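PDB 4N7B: LytB from Plasmodium falciparum, which catalyses the reduction of (E)-4-hydroxy-3-methylbut-2-enyl diphosphate to isopentenyl and dimethylallyl diphosphate with an iron-sulfur cluster, the last step of the DOXP/MEP pathway of isoprenoid synthesis. Local coordinates for residues A[223-228]-A[420-425]; A[433-438]-A[458-463]; A[442-447]-A[481-486]. One frame throughout, in Å; residues are numbered along the deposited sequence.

Contact 1 of 3, residues A[223-228]-A[420-425]; sequences YLINPR and QTALNK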
ATOM      1  N   TYR A 223      22.818   2.545   6.950  1.00 21.49           N
ATOM      2  CA  TYR A 223      22.529   1.623   5.876  1.00 22.44           C
ATOM      3  C   TYR A 223      21.308   2.133   5.147  1.00 23.63           C
ATOM      4  O   TYR A 223      20.188   2.076   5.667  1.00 24.62           O
ATOM      5  CB  TYR A 223      22.256   0.238   6.425  1.00 19.59           C
ATOM      6  CG  TYR A 223      23.455  -0.458   7.025  1.00 26.17           C
ATOM      7  CD1 TYR A 223      24.390  -1.074   6.215  1.00 29.17           C
ATOM      8  CD2 TYR A 223      23.631  -0.531   8.408  1.00 29.16           C
ATOM      9  CE1 TYR A 223      25.481  -1.730   6.746  1.00 28.60           C
ATOM     10  CE2 TYR A 223      24.722  -1.189   8.952  1.00 28.22           C
ATOM     11  CZ  TYR A 223      25.643  -1.784   8.106  1.00 38.23           C
ATOM     12  OH  TYR A 223      26.731  -2.437   8.612  1.00 46.40           O
ATOM     13  N   LEU A 224      21.532   2.668   3.961  1.00 25.63           N
ATOM     14  CA  LEU A 224      20.459   3.118   3.104  1.00 19.67           C
ATOM     15  C   LEU A 224      20.002   1.929   2.279  1.00 26.71           C
ATOM     16  O   LEU A 224      20.761   1.348   1.489  1.00 27.54           O
ATOM     17  CB  LEU A 224      20.924   4.255   2.193  1.00 21.72           C
ATOM     18  CG  LEU A 224      19.884   4.764   1.191  1.00 26.77           C
ATOM     19  CD1 LEU A 224      18.670   5.355   1.926  1.00 25.62           C
ATOM     20  CD2 LEU A 224      20.530   5.808   0.271  1.00 25.75           C
ATOM     21  N   ILE A 225      18.752   1.558   2.479  1.00 21.42           N
ATOM     22  CA  ILE A 225      18.253   0.289   1.985  1.00 18.47           C
ATOM     23  C   ILE A 225      17.538   0.427   0.653  1.00 19.36           C
ATOM     24  O   ILE A 225      16.808   1.391   0.412  1.00 23.47           O
ATOM     25  CB  ILE A 225      17.289  -0.330   2.994  1.00 22.35           C
ATOM     26  CG1 ILE A 225      18.040  -0.634   4.288  1.00 25.73           C
ATOM     27  CG2 ILE A 225      16.702  -1.598   2.444  1.00 21.15           C
ATOM     28  CD1 ILE A 225      17.161  -0.942   5.479  1.00 25.95           C
ATOM     29  N   ASN A 226      17.730  -0.582  -0.181  1.00 17.74           N
ATOM     30  CA  ASN A 226      17.048  -0.687  -1.443  1.00 18.88           C
ATOM     31  C   ASN A 226      16.652  -2.151  -1.538  1.00 20.72           C
ATOM     32  O   ASN A 226      17.433  -3.030  -1.190  1.00 24.00           O
ATOM     33  CB  ASN A 226      18.037  -0.293  -2.573  1.00 22.75           C
ATOM     34  CG  ASN A 226      17.355  -0.025  -3.878  1.00 44.14           C
ATOM     35  OD1 ASN A 226      16.488   0.856  -3.970  1.00 44.46           O
ATOM     36  ND2 ASN A 226      17.758  -0.764  -4.923  1.00 51.33           N
ATOM     37  N   PRO A 227      15.441  -2.438  -2.002  1.00 24.69           N
ATOM     38  CA  PRO A 227      14.406  -1.493  -2.415  1.00 20.60           C
ATOM     39  C   PRO A 227      13.682  -0.800  -1.271  1.00 24.73           C
ATOM     40  O   PRO A 227      13.602  -1.314  -0.146  1.00 24.02           O
ATOM     41  CB  PRO A 227      13.422  -2.376  -3.188  1.00 24.12           C
ATOM     42  CG  PRO A 227      13.586  -3.710  -2.592  1.00 24.83           C
ATOM     43  CD  PRO A 227      15.048  -3.831  -2.257  1.00 24.26           C
ATOM     44  N   ARG A 228      13.145   0.375  -1.601  1.00 22.11           N
ATOM     45  CA  ARG A 228      12.406   1.204  -0.674  1.00 17.33           C
ATOM     46  C   ARG A 228      11.562   2.134  -1.500  1.00 26.03           C
ATOM     47  O   ARG A 228      11.724   2.198  -2.721  1.00 24.48           O
ATOM     48  CB  ARG A 228      13.356   2.064   0.161  1.00 20.74           C
ATOM     49  CG  ARG A 228      14.198   3.051  -0.704  1.00 20.03           C
ATOM     50  CD  ARG A 228      15.036   3.984   0.182  1.00 26.73           C
ATOM     51  NE  ARG A 228      15.726   5.007  -0.587  1.00 19.97           N
ATOM     52  CZ  ARG A 228      16.890   4.816  -1.210  1.00 24.51           C
ATOM     53  NH1 ARG A 228      17.503   3.648  -1.132  1.00 19.12           N
ATOM     54  NH2 ARG A 228      17.451   5.791  -1.914  1.00 21.10           N
ATOM     55  N   GLN A 420       9.948  -5.379   3.106  1.00 20.53           N
ATOM     56  CA  GLN A 420      10.115  -6.069   4.394  1.00 22.49           C
ATOM     57  C   GLN A 420      11.302  -7.013   4.356  1.00 20.36           C
ATOM     58  O   GLN A 420      12.099  -7.073   5.289  1.00 21.72           O
ATOM     59  CB  GLN A 420       8.853  -6.860   4.766  1.00 20.13           C
ATOM     60  CG  GLN A 420       7.694  -5.991   5.211  1.00 25.67           C
ATOM     61  CD  GLN A 420       6.402  -6.778   5.421  1.00 29.37           C
ATOM     62  OE1 GLN A 420       6.433  -7.959   5.773  1.00 21.99           O
ATOM     63  NE2 GLN A 420       5.265  -6.130   5.182  1.00 27.36           N
ATOM     64  N   THR A 421      11.444  -7.745   3.259  1.00 23.51           N
ATOM     65  CA  THR A 421      12.523  -8.725   3.157  1.00 23.22           C
ATOM     66  C   THR A 421      13.901  -8.046   3.275  1.00 28.46           C
ATOM     67  O   THR A 421      14.792  -8.527   3.998  1.00 28.88           O
ATOM     68  CB  THR A 421      12.431  -9.533   1.850  1.00 24.34           C
ATOM     69  OG1 THR A 421      11.205 -10.283   1.842  1.00 27.40           O
ATOM     70  CG2 THR A 421      13.622 -10.502   1.724  1.00 29.71           C
ATOM     71  N   ALA A 422      14.071  -6.918   2.603  1.00 26.66           N
ATOM     72  CA  ALA A 422      15.368  -6.253   2.607  1.00 35.78           C
ATOM     73  C   ALA A 422      15.664  -5.689   3.998  1.00 27.03           C
ATOM     74  O   ALA A 422      16.754  -5.856   4.533  1.00 29.71           O
ATOM     75  CB  ALA A 422      15.386  -5.161   1.572  1.00 20.15           C
ATOM     76  N   LEU A 423      14.675  -5.037   4.588  1.00 20.78           N
ATOM     77  CA  LEU A 423      14.825  -4.473   5.929  1.00 29.85           C
ATOM     78  C   LEU A 423      15.121  -5.579   6.955  1.00 28.91           C
ATOM     79  O   LEU A 423      16.005  -5.440   7.822  1.00 26.80           O
ATOM     80  CB  LEU A 423      13.548  -3.730   6.316  1.00 24.89           C
ATOM     81  CG  LEU A 423      13.466  -3.270   7.775  1.00 20.11           C
ATOM     82  CD1 LEU A 423      14.611  -2.300   8.082  1.00 19.39           C
ATOM     83  CD2 LEU A 423      12.096  -2.641   8.089  1.00 19.25           C
ATOM     84  N   ASN A 424      14.388  -6.690   6.851  1.00 22.97           N
ATOM     85  CA  ASN A 424      14.571  -7.809   7.776  1.00 26.50           C
ATOM     86  C   ASN A 424      15.997  -8.348   7.766  1.00 34.84           C
ATOM     87  O   ASN A 424      16.505  -8.762   8.806  1.00 28.77           O
ATOM     88  CB  ASN A 424      13.614  -8.949   7.445  1.00 24.41           C
ATOM     89  CG  ASN A 424      12.184  -8.620   7.799  1.00 27.87           C
ATOM     90  OD1 ASN A 424      11.934  -7.703   8.567  1.00 24.57           O
ATOM     91  ND2 ASN A 424      11.238  -9.373   7.252  1.00 28.67           N
ATOM     92  N   LYS A 425      16.629  -8.357   6.591  1.00 26.73           N
ATOM     93  CA  LYS A 425      17.989  -8.893   6.436  1.00 28.23           C
ATOM     94  C   LYS A 425      19.038  -8.045   7.123  1.00 29.81           C
ATOM     95  O   LYS A 425      19.984  -8.570   7.699  1.00 34.20           O
ATOM     96  CB  LYS A 425      18.381  -8.974   4.965  1.00 34.29           C
ATOM     97  CG  LYS A 425      18.374 -10.369   4.407  1.00 44.45           C
ATOM     98  CD  LYS A 425      18.431 -10.330   2.885  1.00 65.66           C
ATOM     99  CE  LYS A 425      17.566 -11.415   2.279  1.00 60.35           C
ATOM    100  NZ  LYS A 425      17.600 -11.346   0.793  1.00 58.98           N
TER
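Strand 223-226 and helix 420-425 run roughly antiparallel, at 151° between their N-to-C directions, and their axes approach to 8.4 Å, a gap filled by small and branched apolar side chains. Ile225 points at the helix and divides its branches between two neighbours. Its CG2, anti to the backbone N, meets the methyl CB of Ala422 at 3.9 Å. Its CG1 stands anti to the carbonyl carbon (chi1 -63°) and carries CD1 to CD1 of Leu423, also at 3.9 Å, the two chains crossing obliquely. Alanine suits the helix position whose CB points toward the strand, because a single methyl group lets the backbones come close; CB of Ala422 is also met by CD of Pro227 at 4.1 Å. Pro227 follows a cis peptide bond, at the point where the strand gives way to loop. Leu423 reaches the strand from the flank of the helix, with CG anti to its backbone N.

Arg228 doubles back along its own strand: NH1 bonds the carbonyl O of Ile225 at 2.8 Å, the oxygen lying in the guanidinium plane although the donor sits above the carbonyl plane. CD1 of Leu224 rests over the centre of one guanidinium face, and NH2 makes a salt bridge to Glu488. Ile426 continues the apolar seam along helix 414-427. A helix laid nearly antiparallel to the strands it covers is typical of the alpha/beta/alpha layering of a parallel sheet, with helices 414-427 and 442-452 on one face and helix 488-499 on the other, here around the five-stranded sheet of this IspH-family protein.

Contact 2 of 3, residues A[433-438]-A[458-463]; sequences TIVVGS and AVLLNT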
ATOM      1  N   THR A 433      16.006   1.366  13.581  1.00 26.81           N
ATOM      2  CA  THR A 433      15.453   1.403  12.236  1.00 26.13           C
ATOM      3  C   THR A 433      14.587   2.658  12.084  1.00 28.36           C
ATOM      4  O   THR A 433      13.706   2.922  12.912  1.00 25.62           O
ATOM      5  CB  THR A 433      14.582   0.159  11.942  1.00 22.28           C
ATOM      6  OG1 THR A 433      15.415  -1.007  11.834  1.00 25.57           O
ATOM      7  CG2 THR A 433      13.820   0.361  10.633  1.00 22.27           C
ATOM      8  N   ILE A 434      14.850   3.436  11.040  1.00 25.82           N
ATOM      9  CA  ILE A 434      14.005   4.578  10.710  1.00 21.24           C
ATOM     10  C   ILE A 434      13.264   4.295   9.428  1.00 26.67           C
ATOM     11  O   ILE A 434      13.879   4.023   8.388  1.00 27.43           O
ATOM     12  CB  ILE A 434      14.797   5.867  10.511  1.00 24.32           C
ATOM     13  CG1 ILE A 434      15.415   6.315  11.829  1.00 24.11           C
ATOM     14  CG2 ILE A 434      13.877   6.970   9.988  1.00 23.10           C
ATOM     15  CD1 ILE A 434      16.347   7.478  11.674  1.00 25.72           C
ATOM     16  N   VAL A 435      11.942   4.314   9.511  1.00 27.26           N
ATOM     17  CA  VAL A 435      11.121   4.130   8.343  1.00 25.48           C
ATOM     18  C   VAL A 435      10.512   5.464   8.015  1.00 24.43           C
ATOM     19  O   VAL A 435       9.845   6.067   8.857  1.00 30.54           O
ATOM     20  CB  VAL A 435       9.990   3.144   8.570  1.00 24.24           C
ATOM     21  CG1 VAL A 435       9.146   3.035   7.307  1.00 19.52           C
ATOM     22  CG2 VAL A 435      10.549   1.792   8.969  1.00 25.34           C
ATOM     23  N   VAL A 436      10.742   5.935   6.789  1.00 21.84           N
ATOM     24  CA  VAL A 436      10.186   7.224   6.381  1.00 23.66           C
ATOM     25  C   VAL A 436       8.851   6.989   5.724  1.00 25.50           C
ATOM     26  O   VAL A 436       8.726   6.204   4.789  1.00 27.07           O
ATOM     27  CB  VAL A 436      11.130   7.978   5.459  1.00 22.37           C
ATOM     28  CG1 VAL A 436      10.587   9.353   5.151  1.00 22.01           C
ATOM     29  CG2 VAL A 436      12.502   8.064   6.117  1.00 25.95           C
ATOM     30  N   GLY A 437       7.824   7.621   6.263  1.00 23.45           N
ATOM     31  CA  GLY A 437       6.509   7.464   5.686  1.00 25.47           C
ATOM     32  C   GLY A 437       5.421   7.969   6.589  1.00 23.75           C
ATOM     33  O   GLY A 437       5.688   8.472   7.699  1.00 20.68           O
ATOM     34  N   SER A 438       4.192   7.864   6.097  1.00 25.77           N
ATOM     35  CA  SER A 438       3.023   8.384   6.800  1.00 23.47           C
ATOM     36  C   SER A 438       2.368   7.356   7.723  1.00 28.49           C
ATOM     37  O   SER A 438       2.336   6.161   7.416  1.00 30.52           O
ATOM     38  CB  SER A 438       1.987   8.858   5.786  1.00 30.18           C
ATOM     39  OG  SER A 438       0.721   8.941   6.409  1.00 41.35           O
ATOM     40  N   ALA A 458      12.347   0.735  16.334  1.00 27.83           N
ATOM     41  CA  ALA A 458      12.042   1.305  15.041  1.00 24.34           C
ATOM     42  C   ALA A 458      11.049   2.439  15.218  1.00 27.42           C
ATOM     43  O   ALA A 458      10.269   2.444  16.163  1.00 28.24           O
ATOM     44  CB  ALA A 458      11.467   0.246  14.139  1.00 23.41           C
ATOM     45  N   VAL A 459      11.102   3.405  14.318  1.00 27.00           N
ATOM     46  CA  VAL A 459      10.224   4.557  14.377  1.00 27.85           C
ATOM     47  C   VAL A 459       9.801   4.890  12.969  1.00 27.74           C
ATOM     48  O   VAL A 459      10.583   4.754  12.036  1.00 30.34           O
ATOM     49  CB  VAL A 459      10.925   5.829  14.958  1.00 36.96           C
ATOM     50  CG1 VAL A 459      11.216   5.664  16.412  1.00 44.31           C
ATOM     51  CG2 VAL A 459      12.217   6.131  14.191  1.00 39.99           C
ATOM     52  N   LEU A 460       8.566   5.353  12.843  1.00 26.88           N
ATOM     53  CA  LEU A 460       8.012   5.778  11.585  1.00 26.62           C
ATOM     54  C   LEU A 460       7.963   7.286  11.615  1.00 29.88           C
ATOM     55  O   LEU A 460       7.353   7.855  12.500  1.00 28.31           O
ATOM     56  CB  LEU A 460       6.604   5.230  11.441  1.00 29.10           C
ATOM     57  CG  LEU A 460       5.907   5.700  10.173  1.00 31.39           C
ATOM     58  CD1 LEU A 460       6.600   5.108   8.962  1.00 29.84           C
ATOM     59  CD2 LEU A 460       4.460   5.275  10.221  1.00 27.00           C
ATOM     60  N   LEU A 461       8.615   7.936  10.657  1.00 33.28           N
ATOM     61  CA  LEU A 461       8.680   9.389  10.623  1.00 29.63           C
ATOM     62  C   LEU A 461       8.311   9.901   9.234  1.00 31.24           C
ATOM     63  O   LEU A 461       8.811   9.404   8.221  1.00 25.09           O
ATOM     64  CB  LEU A 461      10.093   9.869  10.986  1.00 33.42           C
ATOM     65  CG  LEU A 461      10.577   9.491  12.387  1.00 28.24           C
ATOM     66  CD1 LEU A 461      12.029   9.920  12.555  1.00 36.03           C
ATOM     67  CD2 LEU A 461       9.693  10.117  13.458  1.00 29.88           C
ATOM     68  N   ASN A 462       7.447  10.904   9.200  1.00 28.19           N
ATOM     69  CA  ASN A 462       6.924  11.421   7.957  1.00 30.57           C
ATOM     70  C   ASN A 462       8.004  12.231   7.248  1.00 35.43           C
ATOM     71  O   ASN A 462       8.155  12.147   6.024  1.00 31.04           O
ATOM     72  CB  ASN A 462       5.682  12.279   8.236  1.00 37.09           C
ATOM     73  CG  ASN A 462       4.848  12.542   6.988  1.00 41.52           C
ATOM     74  OD1 ASN A 462       4.553  11.631   6.208  1.00 36.62           O
ATOM     75  ND2 ASN A 462       4.449  13.790   6.808  1.00 44.11           N
ATOM     76  N   THR A 463       8.777  12.975   8.038  1.00 36.12           N
ATOM     77  CA  THR A 463       9.772  13.905   7.522  1.00 37.68           C
ATOM     78  C   THR A 463      10.875  14.113   8.577  1.00 38.12           C
ATOM     79  O   THR A 463      10.642  13.843   9.756  1.00 33.89           O
ATOM     80  CB  THR A 463       9.099  15.256   7.186  1.00 42.22           C
ATOM     81  OG1 THR A 463      10.043  16.117   6.562  1.00 55.02           O
ATOM     82  CG2 THR A 463       8.621  15.940   8.431  1.00 55.57           C
TER
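Four backbone hydrogen bonds join 433-438 to 458-463 in parallel register, with Thr433 beside Ala458 and Val436 beside Leu461. Val435 serves both ways: its N donates to Val459 O at 2.9 Å, almost straight at 177°, and its O accepts from Leu461 N. The last bond, Gly437 N to Leu461 O at 2.8 Å, differs from the other three, since its donor rises above the carbonyl plane instead of lying near the C=O axis. There the strand turns into loop, and the backbone angles of Gly437 would press a side chain against the preceding carbonyl, so glycine fits.

Branched residues line both faces. Ile434 and Val459 lie side by side, CG1 to CG2 at 4.0 Å. On the other face Val435 and Leu460 cross obliquely, CG1 touching CD1 at 3.7 Å, while CD2 of Leu460 extends to Ser438 O at 3.6 Å. Leucine is long enough to follow the departing chain in this way.

Polar ends are held from farther out: Thr433 OG1 bonds Ser451 OG, and Ser438 OG bonds Ser440 OG. Phe494 of helix 488-499 packs on Ile434, Val436 and Leu461, whereas Ala444 and Val448 of helix 442-452 cover Leu460. Helix 442-452 is the crossover between these two parallel strands in a right-handed beta-alpha-beta unit, with 458-461 at the sheet edge and strand 477-482 flanking 432-436 on its other side.

Contact 3 of 3, residues A[442-447]-A[481-486]; sequences SNAKKL and TSAAST. With SO4 (sulfate ion), chain C.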
ATOM      1  N   SER A 442      -0.429   1.601   5.862  1.00 29.42           N
ATOM      2  CA  SER A 442      -0.297   0.311   6.522  1.00 33.18           C
ATOM      3  C   SER A 442       1.072  -0.321   6.253  1.00 29.81           C
ATOM      4  O   SER A 442       1.719  -0.805   7.182  1.00 23.22           O
ATOM      5  CB  SER A 442      -1.448  -0.626   6.114  1.00 35.85           C
ATOM      6  OG  SER A 442      -1.152  -1.978   6.428  1.00 46.83           O
ATOM      7  N   ASN A 443       1.541  -0.316   5.009  1.00 30.68           N
ATOM      8  CA  ASN A 443       2.805  -0.992   4.723  1.00 23.76           C
ATOM      9  C   ASN A 443       3.979  -0.302   5.423  1.00 23.00           C
ATOM     10  O   ASN A 443       4.957  -0.956   5.786  1.00 25.28           O
ATOM     11  CB  ASN A 443       3.064  -1.139   3.205  1.00 28.21           C
ATOM     12  CG  ASN A 443       3.582   0.135   2.572  1.00 28.02           C
ATOM     13  OD1 ASN A 443       4.783   0.390   2.559  1.00 27.12           O
ATOM     14  ND2 ASN A 443       2.678   0.939   2.033  1.00 24.85           N
ATOM     15  N   ALA A 444       3.902   1.018   5.593  1.00 20.14           N
ATOM     16  CA  ALA A 444       4.907   1.735   6.384  1.00 23.60           C
ATOM     17  C   ALA A 444       4.895   1.188   7.808  1.00 24.86           C
ATOM     18  O   ALA A 444       5.934   0.811   8.361  1.00 22.49           O
ATOM     19  CB  ALA A 444       4.621   3.239   6.408  1.00 21.50           C
ATOM     20  N   LYS A 445       3.708   1.123   8.402  1.00 20.76           N
ATOM     21  CA  LYS A 445       3.606   0.649   9.772  1.00 21.30           C
ATOM     22  C   LYS A 445       4.109  -0.776   9.887  1.00 21.82           C
ATOM     23  O   LYS A 445       4.705  -1.143  10.903  1.00 24.09           O
ATOM     24  CB  LYS A 445       2.168   0.771  10.274  1.00 23.18           C
ATOM     25  CG  LYS A 445       1.817   2.217  10.626  1.00 24.77           C
ATOM     26  CD  LYS A 445       0.404   2.359  11.163  1.00 33.11           C
ATOM     27  CE  LYS A 445      -0.619   2.177  10.073  1.00 39.96           C
ATOM     28  NZ  LYS A 445      -1.979   2.562  10.564  1.00 47.76           N
ATOM     29  N   LYS A 446       3.915  -1.574   8.838  1.00 20.83           N
ATOM     30  CA  LYS A 446       4.347  -2.974   8.888  1.00 21.01           C
ATOM     31  C   LYS A 446       5.862  -3.087   8.747  1.00 27.99           C
ATOM     32  O   LYS A 446       6.464  -4.078   9.181  1.00 29.08           O
ATOM     33  CB  LYS A 446       3.612  -3.836   7.851  1.00 21.71           C
ATOM     34  CG  LYS A 446       2.094  -3.821   8.019  1.00 32.58           C
ATOM     35  CD  LYS A 446       1.692  -4.288   9.413  1.00 27.19           C
ATOM     36  CE  LYS A 446       0.292  -3.796   9.798  1.00 44.24           C
ATOM     37  NZ  LYS A 446       0.039  -3.984  11.285  1.00 48.98           N
ATOM     38  N   LEU A 447       6.495  -2.068   8.176  1.00 23.97           N
ATOM     39  CA  LEU A 447       7.956  -2.082   8.097  1.00 27.29           C
ATOM     40  C   LEU A 447       8.504  -1.868   9.497  1.00 23.36           C
ATOM     41  O   LEU A 447       9.394  -2.584   9.948  1.00 19.95           O
ATOM     42  CB  LEU A 447       8.471  -1.001   7.155  1.00 25.31           C
ATOM     43  CG  LEU A 447       8.346  -1.342   5.676  1.00 21.86           C
ATOM     44  CD1 LEU A 447       8.723  -0.137   4.840  1.00 23.30           C
ATOM     45  CD2 LEU A 447       9.227  -2.509   5.327  1.00 24.98           C
ATOM     46  N   THR A 481      14.964   2.984   5.719  1.00 19.30           N
ATOM     47  CA  THR A 481      14.152   2.621   4.569  1.00 19.00           C
ATOM     48  C   THR A 481      12.915   3.510   4.462  1.00 19.38           C
ATOM     49  O   THR A 481      12.772   4.464   5.215  1.00 21.19           O
ATOM     50  CB  THR A 481      13.743   1.150   4.595  1.00 25.32           C
ATOM     51  OG1 THR A 481      13.113   0.831   3.348  1.00 24.49           O
ATOM     52  CG2 THR A 481      12.787   0.879   5.699  1.00 28.07           C
ATOM     53  N   SER A 482      12.019   3.207   3.538  1.00 19.31           N
ATOM     54  CA  SER A 482      10.856   4.046   3.355  1.00 19.84           C
ATOM     55  C   SER A 482       9.737   3.236   2.746  1.00 19.82           C
ATOM     56  O   SER A 482       9.977   2.251   2.054  1.00 25.64           O
ATOM     57  CB  SER A 482      11.194   5.245   2.460  1.00 26.38           C
ATOM     58  OG  SER A 482      11.635   4.789   1.191  1.00 22.78           O
ATOM     59  N   ALA A 483       8.510   3.657   3.030  1.00 23.72           N
ATOM     60  CA  ALA A 483       7.324   2.940   2.600  1.00 24.27           C
ATOM     61  C   ALA A 483       7.059   3.123   1.117  1.00 25.00           C
ATOM     62  O   ALA A 483       7.668   3.967   0.459  1.00 28.14           O
ATOM     63  CB  ALA A 483       6.136   3.416   3.384  1.00 26.81           C
ATOM     64  N   ALA A 484       6.124   2.332   0.605  1.00 25.03           N
ATOM     65  CA  ALA A 484       5.832   2.305  -0.817  1.00 25.75           C
ATOM     66  C   ALA A 484       5.159   3.575  -1.319  1.00 28.89           C
ATOM     67  O   ALA A 484       5.010   3.757  -2.524  1.00 28.15           O
ATOM     68  CB  ALA A 484       4.961   1.080  -1.146  1.00 28.91           C
ATOM     69  N   SER A 485       4.753   4.446  -0.406  1.00 27.11           N
ATOM     70  CA  SER A 485       4.023   5.669  -0.752  1.00 26.06           C
ATOM     71  C   SER A 485       4.888   6.892  -0.472  1.00 23.75           C
ATOM     72  O   SER A 485       4.445   8.021  -0.651  1.00 30.93           O
ATOM     73  CB  SER A 485       2.736   5.783   0.079  1.00 29.43           C
ATOM     74  OG  SER A 485       2.975   5.326   1.429  1.00 38.30           O
ATOM     75  N   THR A 486       6.122   6.673  -0.027  1.00 26.12           N
ATOM     76  CA  THR A 486       7.003   7.771   0.423  1.00 25.76           C
ATOM     77  C   THR A 486       7.929   8.367  -0.676  1.00 28.13           C
ATOM     78  O   THR A 486       8.756   7.660  -1.257  1.00 28.33           O
ATOM     79  CB  THR A 486       7.890   7.298   1.588  1.00 25.12           C
ATOM     80  OG1 THR A 486       7.061   6.786   2.638  1.00 31.66           O
ATOM     81  CG2 THR A 486       8.704   8.448   2.126  1.00 25.26           C
TER
HETATM   82  S   SO4 C 402      -1.291   1.387   2.391  1.00 38.77           S
HETATM   83  O1  SO4 C 402      -2.215   0.732   1.477  1.00 39.35           O
HETATM   84  O2  SO4 C 402      -0.751   2.602   1.772  1.00 37.69           O
HETATM   85  O3  SO4 C 402      -2.049   1.730   3.591  1.00 38.74           O
HETATM   86  O4  SO4 C 402      -0.168   0.517   2.786  1.00 27.95           O
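The anion-binding N terminus of helix 442-452 meets the loop that leaves strand 477-482, in what is probably the substrate pocket of the IspH fold beside the [3Fe-4S] cluster. As in related enzymes, Ser442, Asn443 and Ser485 probably bind substrate and products; a sulfate ion, probably from the crystallisation liquor, lies at the helix end and may mark where a phosphate sits. Sulfate O3 accepts a hydrogen bond from Ser442 N at 2.8 Å. Sulfate O4 is gripped twice by Asn443, by backbone N at 2.9 Å and by side-chain ND2 at 3.0 Å. The positive end of the helix dipole would favour such an anion, which His260 and His343 also bind.

Asparagine suits its place because the two ends of its amide do different work. CG takes the crowded position between backbone N and carbonyl carbon (chi1 79°), bringing the amide in, and chi2 of 87° turns ND2 to the sulfate and OD1 to the loop. The loop forms a type I turn from Ala483 to Thr486, and Ala484, whose methyl comes within about 4 Å of the nearest cluster atom, donates its backbone N-H to OD1 of Asn443. One side chain therefore couples the anion site to the cluster pocket.

Behind it, alanines allow close approach: CB of Ala444 and CB of Ala483 are only 3.4 Å apart, tighter than usual. One turn on, Leu447 lays CD1 3.9 Å from Ser482 O. The bond from Ala484 N to Asn443 OD1 measures 3.1 Å, is nearly straight at 172° and follows a lone pair in the amide plane.

From the N terminus, strand 221-226 comes first, and contact 1 closes a loop of 191 residues when helix 414-427 returns to it, a span holding both four-stranded sheets. The chain runs on into strand 432-436, where Thr433 CG2 packs on Leu423 CD1. Contact 2 then closes a short loop through helix 442-452. Contact 3 opens inside that loop and closes beyond it, so contacts 2 and 3 cross, while contact 1 precedes both in series. All three reach the five-stranded sheet: Val436 N lies 3.0 Å from Thr481 O, probably hydrogen-bonded, and Arg228 packs on Thr481 and Ser482, tying the end of strand 221-226 to the end of strand 477-482, whose following loop reaches the cluster pocket through Ala484.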